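Local atomic coordinates of geranyltranstransferase (Campylobacter jejuni, PDB entry 3NPK), a protein that probably catalyses the condensation of geranyl diphosphate with isopentenyl diphosphate to give farnesyl diphosphate and pyrophosphate in isoprenoid biosynthesis. Residues K6-H11 / L58-L63; L48-S53 / M185-C190. One frame throughout, in Å; residues are numbered along the deposited sequence.

Interaction 1 (K6-H11 / L58-L63); sequences KELFIH and LLNQAL
At residues 6-11 the N-terminal helix 5-14 rests on the start of helix 59-80, within the all-helical fold of the polyprenyl synthetases. The segment axes come no closer than 10.8 Å and diverge by 46°, so leucine and phenylalanine side chains must span the gap. Leu8 is the main bridge. With CG anti to its backbone N (chi1 -177°), it extends CD2 toward helix 59-80 and meets Leu59 tip to tip, Leu8 CD2 to Leu59 CD2 being 3.7 Å. The same methyl of Leu8 lies 3.9 Å from Leu63 CD2; Leu63 crosses Leu8 at about a right angle and straddles its branch point, Leu63 CD1 and Leu63 CD2 each being 4.0 Å from Leu8 CG. Asn60 OD1, 4.3 Å from Leu8 CD1, borders this leucine cluster on its exposed side. Phe9 is buried, also with CG anti to its backbone N. Its ring lies between helices 42-54 and 59-80, touching Ala44, Gln45 and Leu48 of the first and Ala66, Leu67 and Glu70 of the second, and it packs edge-to-face with His41. Toward Leu63 it turns its edge: the carbonyl O of Leu63 lies in the ring plane, 4.0 Å from Phe9 CE1.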
loop_
_atom_site.group_PDB
_atom_site.type_symbol
_atom_site.label_atom_id
_atom_site.label_comp_id
_atom_site.label_asym_id
_atom_site.label_seq_id
_atom_site.Cartn_x
_atom_site.Cartn_y
_atom_site.Cartn_z
ATOM N N LYS A 6 -20.704 -14.610 6.741
ATOM C CA LYS A 6 -20.985 -13.628 5.701
ATOM C C LYS A 6 -21.540 -12.347 6.324
ATOM O O LYS A 6 -21.052 -11.237 6.049
ATOM C CB LYS A 6 -21.993 -14.193 4.702
ATOM C CG LYS A 6 -22.499 -13.196 3.694
ATOM C CD LYS A 6 -23.553 -13.841 2.795
ATOM C CE LYS A 6 -23.741 -13.052 1.513
ATOM N NZ LYS A 6 -24.193 -11.672 1.778
ATOM N N GLU A 7 -22.562 -12.506 7.163
ATOM C CA GLU A 7 -23.205 -11.353 7.779
ATOM C C GLU A 7 -22.300 -10.700 8.823
ATOM O O GLU A 7 -22.251 -9.474 8.938
ATOM C CB GLU A 7 -24.558 -11.740 8.381
ATOM C CG GLU A 7 -25.582 -12.111 7.318
ATOM C CD GLU A 7 -25.651 -11.084 6.181
ATOM O OE1 GLU A 7 -25.729 -9.863 6.465
ATOM O OE2 GLU A 7 -25.627 -11.500 5.000
ATOM N N LEU A 8 -21.561 -11.526 9.563
ATOM C CA LEU A 8 -20.617 -11.016 10.542
ATOM C C LEU A 8 -19.618 -10.086 9.871
ATOM O O LEU A 8 -19.357 -8.982 10.354
ATOM C CB LEU A 8 -19.884 -12.167 11.223
ATOM C CG LEU A 8 -18.898 -11.784 12.325
ATOM C CD1 LEU A 8 -19.634 -11.314 13.565
ATOM C CD2 LEU A 8 -17.999 -12.967 12.662
ATOM N N PHE A 9 -19.041 -10.531 8.756
ATOM C CA PHE A 9 -18.083 -9.681 8.046
ATOM C C PHE A 9 -18.705 -8.402 7.430
ATOM O O PHE A 9 -18.130 -7.309 7.522
ATOM C CB PHE A 9 -17.315 -10.433 6.961
ATOM C CG PHE A 9 -16.303 -9.565 6.301
ATOM C CD1 PHE A 9 -15.188 -9.139 7.022
ATOM C CD2 PHE A 9 -16.512 -9.059 5.020
ATOM C CE1 PHE A 9 -14.262 -8.270 6.466
ATOM C CE2 PHE A 9 -15.585 -8.193 4.448
ATOM C CZ PHE A 9 -14.452 -7.802 5.169
ATOM N N ILE A 10 -19.874 -8.528 6.813
ATOM C CA ILE A 10 -20.533 -7.338 6.284
ATOM C C ILE A 10 -20.778 -6.296 7.383
ATOM O O ILE A 10 -20.541 -5.106 7.188
ATOM C CB ILE A 10 -21.854 -7.693 5.601
ATOM C CG1 ILE A 10 -21.560 -8.466 4.310
ATOM C CG2 ILE A 10 -22.654 -6.416 5.288
ATOM C CD1 ILE A 10 -22.769 -9.123 3.698
ATOM N N HIS A 11 -21.256 -6.747 8.538
ATOM C CA HIS A 11 -21.502 -5.841 9.649
ATOM C C HIS A 11 -20.183 -5.184 10.093
ATOM O O HIS A 11 -20.131 -3.982 10.371
ATOM C CB HIS A 11 -22.159 -6.621 10.788
ATOM C CG HIS A 11 -22.504 -5.789 11.981
ATOM N ND1 HIS A 11 -23.640 -5.009 12.043
ATOM C CD2 HIS A 11 -21.877 -5.637 13.171
ATOM C CE1 HIS A 11 -23.690 -4.401 13.216
ATOM N NE2 HIS A 11 -22.631 -4.766 13.918
ATOM N N LEU A 58 -10.615 -16.754 18.203
ATOM C CA LEU A 58 -9.969 -15.611 17.566
ATOM C C LEU A 58 -10.781 -15.046 16.397
ATOM O O LEU A 58 -10.302 -14.171 15.682
ATOM C CB LEU A 58 -8.570 -15.997 17.063
ATOM C CG LEU A 58 -7.518 -16.243 18.147
ATOM C CD1 LEU A 58 -6.232 -16.771 17.501
ATOM C CD2 LEU A 58 -7.252 -14.970 18.938
ATOM N N LEU A 59 -12.007 -15.523 16.204
ATOM C CA LEU A 59 -12.770 -15.120 15.018
ATOM C C LEU A 59 -13.011 -13.606 14.968
ATOM O O LEU A 59 -12.798 -12.950 13.938
ATOM C CB LEU A 59 -14.100 -15.876 14.953
ATOM C CG LEU A 59 -14.908 -15.533 13.703
ATOM C CD1 LEU A 59 -14.177 -16.067 12.471
ATOM C CD2 LEU A 59 -16.311 -16.102 13.826
ATOM N N ASN A 60 -13.437 -13.024 16.080
ATOM C CA ASN A 60 -13.700 -11.592 16.049
ATOM C C ASN A 60 -12.448 -10.764 15.772
ATOM O O ASN A 60 -12.479 -9.792 15.008
ATOM C CB ASN A 60 -14.381 -11.171 17.344
ATOM C CG ASN A 60 -15.777 -11.724 17.435
ATOM O OD1 ASN A 60 -16.677 -11.263 16.730
ATOM N ND2 ASN A 60 -15.970 -12.732 18.286
ATOM N N GLN A 61 -11.343 -11.159 16.383
ATOM C CA GLN A 61 -10.080 -10.462 16.195
ATOM C C GLN A 61 -9.630 -10.583 14.742
ATOM O O GLN A 61 -8.972 -9.679 14.210
ATOM C CB GLN A 61 -9.029 -11.060 17.133
ATOM C CG GLN A 61 -9.353 -10.805 18.615
ATOM C CD GLN A 61 -10.196 -11.888 19.279
ATOM O OE1 GLN A 61 -10.907 -12.650 18.629
ATOM N NE2 GLN A 61 -10.136 -11.934 20.601
ATOM N N ALA A 62 -10.002 -11.696 14.104
ATOM C CA ALA A 62 -9.649 -11.945 12.706
ATOM C C ALA A 62 -10.395 -11.060 11.729
ATOM O O ALA A 62 -9.985 -10.956 10.574
ATOM C CB ALA A 62 -9.882 -13.418 12.348
ATOM N N LEU A 63 -11.515 -10.481 12.154
ATOM C CA LEU A 63 -12.304 -9.678 11.236
ATOM C C LEU A 63 -11.491 -8.530 10.647
ATOM O O LEU A 63 -11.682 -8.186 9.477
ATOM C CB LEU A 63 -13.563 -9.140 11.926
ATOM C CG LEU A 63 -14.628 -10.197 12.216
ATOM C CD1 LEU A 63 -15.631 -9.668 13.236
ATOM C CD2 LEU A 63 -15.332 -10.698 10.961
#

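Interaction 2 (L48-S53 / M185-C190); sequences LSVVQS and MGCEIC
The peptide plane joining Gly186 to Cys187 receives Val50 CG1 squarely over one face, with the methyl 3.5 Å from Gly186 C, a separation almost perpendicular to the plane; at the oxygen end of the same group, Gly186 O is met by Val51 CG2 at 3.9 Å. This is close helix-helix packing inside the all-helical polyprenyl synthetase fold, joining helix 42-54 to the C-terminal end of helix 164-189. The evidence is an axis separation of 7.9 Å, an angle of 32° between the chain directions, and a distance of 5.2 Å between Val50 CA and Gly186 CA; Gly186, having no side chain, lets the backbones come this close. Val50 reaches the plane through CG1, anti to its own backbone N, and the methyl also touches Cys187 SG. Val51 presents the other branch: its side chain crosses that of Ile189 at about a right angle, with Val51 CG2 3.9 Å from Ile189 CD1. Further along, Cys190 SG settles 3.8 Å from Val51 CA. Helix 269-282 covers Ser49 and Ser53 through Met274. Ser53 OG donates to Val50 O over 2.8 Å, approaching from above the carbonyl plane, 27° out of it.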
loop_
_atom_site.group_PDB
_atom_site.type_symbol
_atom_site.label_atom_id
_atom_site.label_comp_id
_atom_site.label_asym_id
_atom_site.label_seq_id
_atom_site.Cartn_x
_atom_site.Cartn_y
_atom_site.Cartn_z
ATOM N N LEU A 48 -11.737 -16.235 7.223
ATOM C CA LEU A 48 -12.552 -16.407 8.427
ATOM C C LEU A 48 -12.955 -17.867 8.617
ATOM O O LEU A 48 -13.120 -18.325 9.750
ATOM C CB LEU A 48 -13.790 -15.509 8.371
ATOM C CG LEU A 48 -13.481 -14.008 8.390
ATOM C CD1 LEU A 48 -14.739 -13.209 8.029
ATOM C CD2 LEU A 48 -12.924 -13.599 9.763
ATOM N N SER A 49 -13.100 -18.607 7.518
ATOM C CA SER A 49 -13.465 -20.023 7.604
ATOM C C SER A 49 -12.324 -20.798 8.255
ATOM O O SER A 49 -12.552 -21.651 9.133
ATOM C CB SER A 49 -13.753 -20.610 6.215
ATOM O OG SER A 49 -14.921 -20.050 5.623
ATOM N N VAL A 50 -11.093 -20.514 7.827
ATOM C CA VAL A 50 -9.937 -21.162 8.458
ATOM C C VAL A 50 -9.929 -20.882 9.966
ATOM O O VAL A 50 -9.831 -21.809 10.778
ATOM C CB VAL A 50 -8.597 -20.719 7.828
ATOM C CG1 VAL A 50 -7.413 -21.306 8.623
ATOM C CG2 VAL A 50 -8.534 -21.160 6.351
ATOM N N VAL A 51 -10.048 -19.612 10.348
ATOM C CA VAL A 51 -10.021 -19.258 11.763
ATOM C C VAL A 51 -11.170 -19.920 12.538
ATOM O O VAL A 51 -10.959 -20.527 13.596
ATOM C CB VAL A 51 -10.044 -17.726 11.969
ATOM C CG1 VAL A 51 -10.050 -17.391 13.463
ATOM C CG2 VAL A 51 -8.835 -17.087 11.286
ATOM N N GLN A 52 -12.385 -19.821 12.010
ATOM C CA GLN A 52 -13.536 -20.422 12.676
ATOM C C GLN A 52 -13.331 -21.921 12.922
ATOM O O GLN A 52 -13.689 -22.441 13.979
ATOM C CB GLN A 52 -14.815 -20.177 11.865
ATOM C CG GLN A 52 -16.063 -20.851 12.451
ATOM C CD GLN A 52 -16.422 -20.374 13.848
ATOM O OE1 GLN A 52 -15.900 -19.373 14.341
ATOM N NE2 GLN A 52 -17.324 -21.104 14.498
ATOM N N SER A 53 -12.734 -22.602 11.951
ATOM C CA SER A 53 -12.575 -24.055 12.007
ATOM C C SER A 53 -11.482 -24.492 12.978
ATOM O O SER A 53 -11.476 -25.631 13.450
ATOM C CB SER A 53 -12.261 -24.611 10.614
ATOM O OG SER A 53 -10.905 -24.375 10.259
HETATM N N MSE A 185 -3.152 -16.676 5.616
HETATM C CA MSE A 185 -3.316 -15.717 6.698
HETATM C C MSE A 185 -4.253 -16.258 7.794
HETATM O O MSE A 185 -4.021 -16.034 8.993
HETATM C CB MSE A 185 -3.814 -14.385 6.135
HETATM C CG MSE A 185 -2.704 -13.699 5.345
HETATM SE SE MSE A 185 -3.285 -12.185 4.278
HETATM C CE MSE A 185 -3.354 -10.849 5.692
ATOM N N GLY A 186 -5.301 -16.977 7.402
ATOM C CA GLY A 186 -6.127 -17.650 8.407
ATOM C C GLY A 186 -5.271 -18.601 9.249
ATOM O O GLY A 186 -5.394 -18.658 10.482
ATOM N N CYS A 187 -4.378 -19.330 8.594
ATOM C CA CYS A 187 -3.505 -20.268 9.296
ATOM C C CYS A 187 -2.568 -19.518 10.241
ATOM O O CYS A 187 -2.320 -19.956 11.381
ATOM C CB CYS A 187 -2.687 -21.092 8.295
ATOM S SG CYS A 187 -3.669 -22.169 7.236
ATOM N N GLU A 188 -2.039 -18.391 9.775
ATOM C CA GLU A 188 -1.102 -17.621 10.586
ATOM C C GLU A 188 -1.764 -17.037 11.832
ATOM O O GLU A 188 -1.166 -17.032 12.917
ATOM C CB GLU A 188 -0.410 -16.547 9.748
ATOM C CG GLU A 188 0.575 -17.196 8.739
ATOM C CD GLU A 188 1.206 -16.238 7.745
ATOM O OE1 GLU A 188 0.548 -15.259 7.312
ATOM O OE2 GLU A 188 2.384 -16.485 7.394
ATOM N N ILE A 189 -2.997 -16.552 11.694
ATOM C CA ILE A 189 -3.750 -16.097 12.872
ATOM C C ILE A 189 -3.816 -17.200 13.939
ATOM O O ILE A 189 -3.666 -16.940 15.152
ATOM C CB ILE A 189 -5.170 -15.661 12.477
ATOM C CG1 ILE A 189 -5.105 -14.362 11.682
ATOM C CG2 ILE A 189 -6.067 -15.485 13.708
ATOM C CD1 ILE A 189 -6.374 -14.081 10.875
ATOM N N CYS A 190 -4.037 -18.428 13.480
ATOM C CA CYS A 190 -4.183 -19.585 14.361
ATOM C C CYS A 190 -2.858 -20.203 14.796
ATOM O O CYS A 190 -2.849 -21.175 15.570
ATOM C CB CYS A 190 -5.016 -20.649 13.656
ATOM S SG CYS A 190 -6.693 -20.118 13.301
#

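Interactions 1 and 2 have centres 12 Å apart and lie on the same side of the chain's centre, linked by helices 42-54 and 59-80, which follow each other in sequence. They touch directly: Leu59 CD2 packs 3.3 Å from Gln52 OE1, and Leu58 CD1 is 3.5 Å from Ile189 O. Leu59 CD1 adds a further link, 3.7 Å from Leu48 O. In interaction 1 the Phe9 side chain lies about 9 Å from the bound pyrophosphate, in a second shell at most, and its ring partner His41 is the sequence neighbour of the pocket residue Lys40. Neither contact contains a pocket residue.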